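Local atomic coordinates of peptide methionine sulfoxide reductase MsrA (Treponema denticola ATCC 35405, PDB entry 5FA9), a protein that probably repairs oxidised proteins by reducing their methionine sulfoxide to methionine at the expense of thioredoxin, with MsrA and MsrB modules fused in one chain. Residues A70-R74 with L157-Y163; G216-F220 with T241-Q245. The protein carries 2 engineered substitutions. All blocks are in the same frame, centred on the assembly; numbering follows the deposited sequence.

Interaction 1. Residues A70-R74 with L157-Y163; sequences AHYFR and LALKPLY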
# COMPACT_ATOMS: atom_id res chain seq x y z
N ALA B 70 5.36 6.58 -17.34
CA ALA B 70 5.14 7.49 -18.45
C ALA B 70 5.28 8.93 -17.99
O ALA B 70 5.92 9.75 -18.65
CB ALA B 70 3.77 7.26 -19.08
N HIS B 71 4.68 9.24 -16.84
CA HIS B 71 4.82 10.56 -16.22
C HIS B 71 6.28 10.84 -15.88
O HIS B 71 6.78 11.95 -16.07
CB HIS B 71 3.97 10.67 -14.96
CG HIS B 71 2.50 10.84 -15.23
ND1 HIS B 71 1.98 12.01 -15.74
CD2 HIS B 71 1.46 10.01 -15.04
CE1 HIS B 71 0.67 11.88 -15.87
NE2 HIS B 71 0.33 10.67 -15.45
N TYR B 72 6.96 9.82 -15.36
CA TYR B 72 8.35 9.94 -14.94
C TYR B 72 9.26 10.33 -16.10
O TYR B 72 10.05 11.26 -15.99
CB TYR B 72 8.83 8.63 -14.31
CG TYR B 72 10.31 8.59 -14.02
CD1 TYR B 72 10.86 9.37 -13.00
CD2 TYR B 72 11.16 7.77 -14.75
CE1 TYR B 72 12.21 9.33 -12.73
CE2 TYR B 72 12.51 7.73 -14.48
CZ TYR B 72 13.03 8.51 -13.47
OH TYR B 72 14.38 8.48 -13.20
N PHE B 73 9.14 9.61 -17.21
CA PHE B 73 9.96 9.89 -18.39
C PHE B 73 9.58 11.22 -19.04
O PHE B 73 10.37 11.81 -19.78
CB PHE B 73 9.84 8.75 -19.41
CG PHE B 73 10.79 7.61 -19.16
CD1 PHE B 73 10.42 6.55 -18.35
CD2 PHE B 73 12.05 7.60 -19.73
CE1 PHE B 73 11.29 5.50 -18.12
CE2 PHE B 73 12.93 6.56 -19.50
CZ PHE B 73 12.54 5.50 -18.69
N ARG B 74 8.36 11.68 -18.76
CA ARG B 74 7.88 12.94 -19.32
C ARG B 74 8.60 14.14 -18.70
O ARG B 74 8.83 15.14 -19.37
CB ARG B 74 6.37 13.06 -19.10
CG ARG B 74 5.79 14.42 -19.45
CD ARG B 74 4.42 14.61 -18.82
NE ARG B 74 3.69 15.72 -19.42
CZ ARG B 74 2.45 16.06 -19.08
NH1 ARG B 74 1.80 15.38 -18.14
NH2 ARG B 74 1.85 17.09 -19.67
N LEU B 157 2.06 20.80 -15.94
CA LEU B 157 1.99 19.67 -16.86
C LEU B 157 1.15 18.53 -16.29
O LEU B 157 0.51 17.79 -17.03
CB LEU B 157 3.40 19.16 -17.19
CG LEU B 157 4.26 20.05 -18.08
CD1 LEU B 157 5.58 19.35 -18.41
CD2 LEU B 157 3.52 20.41 -19.36
N ALA B 158 1.17 18.39 -14.96
CA ALA B 158 0.39 17.36 -14.28
C ALA B 158 -1.10 17.53 -14.52
O ALA B 158 -1.88 16.58 -14.41
CB ALA B 158 0.69 17.37 -12.79
N LEU B 159 -1.51 18.76 -14.86
CA LEU B 159 -2.90 19.05 -15.16
C LEU B 159 -3.11 19.19 -16.66
O LEU B 159 -4.17 19.61 -17.12
CB LEU B 159 -3.34 20.33 -14.44
CG LEU B 159 -3.14 20.34 -12.93
CD1 LEU B 159 -3.42 21.72 -12.35
CD2 LEU B 159 -4.02 19.29 -12.26
N LYS B 160 -2.08 18.82 -17.42
CA LYS B 160 -2.12 18.86 -18.87
C LYS B 160 -2.00 17.45 -19.43
O LYS B 160 -1.50 16.56 -18.73
CB LYS B 160 -1.01 19.77 -19.41
CG LYS B 160 -1.22 21.24 -19.09
CD LYS B 160 -0.03 22.09 -19.53
CE LYS B 160 -0.27 23.56 -19.23
NZ LYS B 160 0.88 24.41 -19.65
N PRO B 161 -2.45 17.23 -20.68
CA PRO B 161 -2.42 15.88 -21.27
C PRO B 161 -1.05 15.22 -21.25
O PRO B 161 -0.05 15.85 -21.60
CB PRO B 161 -2.88 16.13 -22.71
CG PRO B 161 -3.76 17.32 -22.61
CD PRO B 161 -3.13 18.19 -21.56
N LEU B 162 -1.01 13.95 -20.84
CA LEU B 162 0.22 13.18 -20.81
C LEU B 162 0.69 12.84 -22.22
O LEU B 162 1.89 12.79 -22.49
CB LEU B 162 0.02 11.90 -20.00
CG LEU B 162 1.21 10.94 -19.87
CD1 LEU B 162 2.42 11.66 -19.30
CD2 LEU B 162 0.85 9.75 -19.00
N TYR B 163 -0.27 12.63 -23.12
CA TYR B 163 0.04 12.26 -24.49
C TYR B 163 -0.51 13.29 -25.48
O TYR B 163 -1.31 14.15 -25.11
CB TYR B 163 -0.53 10.88 -24.82
CG TYR B 163 -0.02 9.78 -23.92
CD1 TYR B 163 1.27 9.29 -24.07
CD2 TYR B 163 -0.82 9.23 -22.93
CE1 TYR B 163 1.75 8.28 -23.26
CE2 TYR B 163 -0.35 8.23 -22.11
CZ TYR B 163 0.93 7.75 -22.28
OH TYR B 163 1.41 6.75 -21.46
O HOH W 1 -0.42 15.15 -17.11
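In both Arg74 and Leu162, CG lies opposite the backbone N (chi1 171° and 179°), which sends the arginine, extended, from helix 65-74 of the MsrA fold to segment 157-163, in the loop between helices 142-145 and 173-179, and turns the two methyls of the leucine back to the helix. The methyls divide the work. Leu162 CD1 rests 3.6 Å from Arg74 CD, and Leu162 CD2 sits 3.8 Å from the centroid of the His71 ring, 15° off its normal, a CH-pi contact over one face. Both ring nitrogens are hydrogen-bonded, ND1 with the Tyr18 hydroxyl and NE2 with Glu67, which restrains the ring's rotation under the leucine. Beyond CD, the guanidinium slips between two parts of the turn. Leu157 CB covers one face, 3.6 Å from NH2; Leu162 CA and Pro161 O lie over the other, with Pro161 O 3.0 Å from NH2 at an angle too poor for a hydrogen bond. Leu157 O lies 3.0 Å from Arg74 NH1, which also forms a weak hydrogen bond with the Tyr18 hydroxyl. At the other end of the helix segment, Ala70 CB abuts Tyr163 OH at 3.4 Å, a hydroxyl hydrogen-bonded to that of Tyr310.

Interaction 2. Residues G216-F220 with T241-Q245; sequences GKPLF and TQALQ
Leu244 fills the middle of this junction between two sheets of the MsrB module, its two methyls reaching two different residues of 216-220. Leu244 CD1 comes within 3.7 Å of Phe220 CZ, at the end of the ring; the two side chains cross at about a right angle. Leu244 CD2 meets Leu219 CD2 at 4.2 Å. The same Leu219 methyl also lies 4.1 Å from Ala243 CB, so this one methyl touches both Ala243 and Leu244. Leu219 and Phe220 together face Tyr210 of strand 208-212, a classic beta bulge. Outward from this centre, Ala243 CB approaches the backbone at Pro218 O. At the polar edge Lys217 takes over: with CG opposite its backbone N (chi1 180°) and the rest of the chain extended, it reaches across to segment 241-245 and places NZ 2.7 Å from Gln242 O, in a hydrogen bond. The ammonium approaches at a C=O...N angle of 145°, tilted 34° from the carbonyl plane, and is shared with Glu165 in a salt bridge and Thr263 in a hydrogen bond. The two segments bring together the starts of strand 218-221, at the edge of a three-stranded sheet, and strand 244-249, at the edge of a six-stranded one, with Lys217, Gln242 and Ala243 just before them; Leu244 rests on Val259 of strand 256-261, and both Phe220 and Leu244 on strand 283-286.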
# COMPACT_ATOMS: atom_id res chain seq x y z
N GLY B 216 -11.38 9.31 -30.90
CA GLY B 216 -10.23 8.49 -31.20
C GLY B 216 -9.24 8.37 -30.05
O GLY B 216 -8.18 7.76 -30.20
N LYS B 217 -9.58 8.97 -28.92
CA LYS B 217 -8.73 8.89 -27.73
C LYS B 217 -8.91 7.57 -26.99
O LYS B 217 -10.04 7.15 -26.74
CB LYS B 217 -9.01 10.07 -26.80
CG LYS B 217 -8.18 10.08 -25.53
CD LYS B 217 -8.37 11.38 -24.75
CE LYS B 217 -7.83 11.26 -23.34
NZ LYS B 217 -8.07 12.51 -22.56
N PRO B 218 -7.80 6.91 -26.64
CA PRO B 218 -7.82 5.64 -25.89
C PRO B 218 -8.54 5.77 -24.55
O PRO B 218 -8.30 6.73 -23.81
CB PRO B 218 -6.34 5.32 -25.69
CG PRO B 218 -5.66 6.01 -26.82
CD PRO B 218 -6.43 7.28 -27.02
N LEU B 219 -9.40 4.81 -24.23
CA LEU B 219 -10.17 4.84 -22.99
C LEU B 219 -9.91 3.62 -22.12
O LEU B 219 -9.82 3.73 -20.90
CB LEU B 219 -11.66 4.96 -23.30
CG LEU B 219 -12.10 6.19 -24.09
CD1 LEU B 219 -13.58 6.10 -24.42
CD2 LEU B 219 -11.79 7.46 -23.32
N PHE B 220 -9.80 2.45 -22.74
CA PHE B 220 -9.61 1.21 -22.00
C PHE B 220 -8.63 0.27 -22.69
O PHE B 220 -8.43 0.33 -23.90
CB PHE B 220 -10.95 0.50 -21.79
CG PHE B 220 -11.94 1.30 -21.00
CD1 PHE B 220 -11.92 1.29 -19.62
CD2 PHE B 220 -12.90 2.07 -21.64
CE1 PHE B 220 -12.83 2.03 -18.89
CE2 PHE B 220 -13.82 2.81 -20.92
CZ PHE B 220 -13.78 2.79 -19.54
N THR B 241 -5.42 7.97 -16.24
CA THR B 241 -6.18 8.79 -15.31
C THR B 241 -6.79 10.00 -16.02
O THR B 241 -7.57 10.75 -15.43
CB THR B 241 -5.31 9.28 -14.14
OG1 THR B 241 -4.22 10.05 -14.64
CG2 THR B 241 -4.77 8.10 -13.35
N GLN B 242 -6.42 10.18 -17.28
CA GLN B 242 -6.84 11.35 -18.05
C GLN B 242 -7.91 11.00 -19.08
O GLN B 242 -8.25 11.82 -19.93
CB GLN B 242 -5.63 11.97 -18.75
CG GLN B 242 -4.43 12.18 -17.85
CD GLN B 242 -3.30 12.90 -18.54
OE1 GLN B 242 -3.26 12.98 -19.77
NE2 GLN B 242 -2.37 13.44 -17.76
N ALA B 243 -8.44 9.79 -18.99
CA ALA B 243 -9.38 9.30 -19.99
C ALA B 243 -10.84 9.58 -19.63
O ALA B 243 -11.64 9.93 -20.49
CB ALA B 243 -9.18 7.80 -20.21
N LEU B 244 -11.18 9.42 -18.35
CA LEU B 244 -12.57 9.47 -17.93
C LEU B 244 -12.90 10.61 -16.98
O LEU B 244 -12.03 11.15 -16.29
CB LEU B 244 -12.97 8.15 -17.27
CG LEU B 244 -12.65 6.87 -18.04
CD1 LEU B 244 -13.18 5.65 -17.29
CD2 LEU B 244 -13.22 6.93 -19.44
N GLN B 245 -14.18 10.98 -16.96
CA GLN B 245 -14.73 11.88 -15.95
C GLN B 245 -15.96 11.23 -15.34
O GLN B 245 -16.67 10.48 -16.01
CB GLN B 245 -15.08 13.24 -16.55
CG GLN B 245 -13.96 14.27 -16.48
CD GLN B 245 -14.32 15.57 -17.17
OE1 GLN B 245 -15.41 15.71 -17.73
NE2 GLN B 245 -13.41 16.54 -17.12

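How the interactions relate
The two contacts differ in burial and in chemistry. Interaction 1 is a surface contact in which a helix of the MsrA fold meets segment 157-163, and a charged group is sandwiched by backbone and aliphatic atoms. Interaction 2 is buried, joins edge strands of two MsrB sheets, and has an apolar centre with one cross-segment hydrogen bond at its polar edge. They share no helix or strand, yet they touch: Leu162 N lies 2.7 Å from Gln242 OE1, probably a hydrogen bond, so segment 157-163 meets both the helix and the MsrB module. Residues of both line the site of a bound dithiothreitol, probably from the crystallisation liquor.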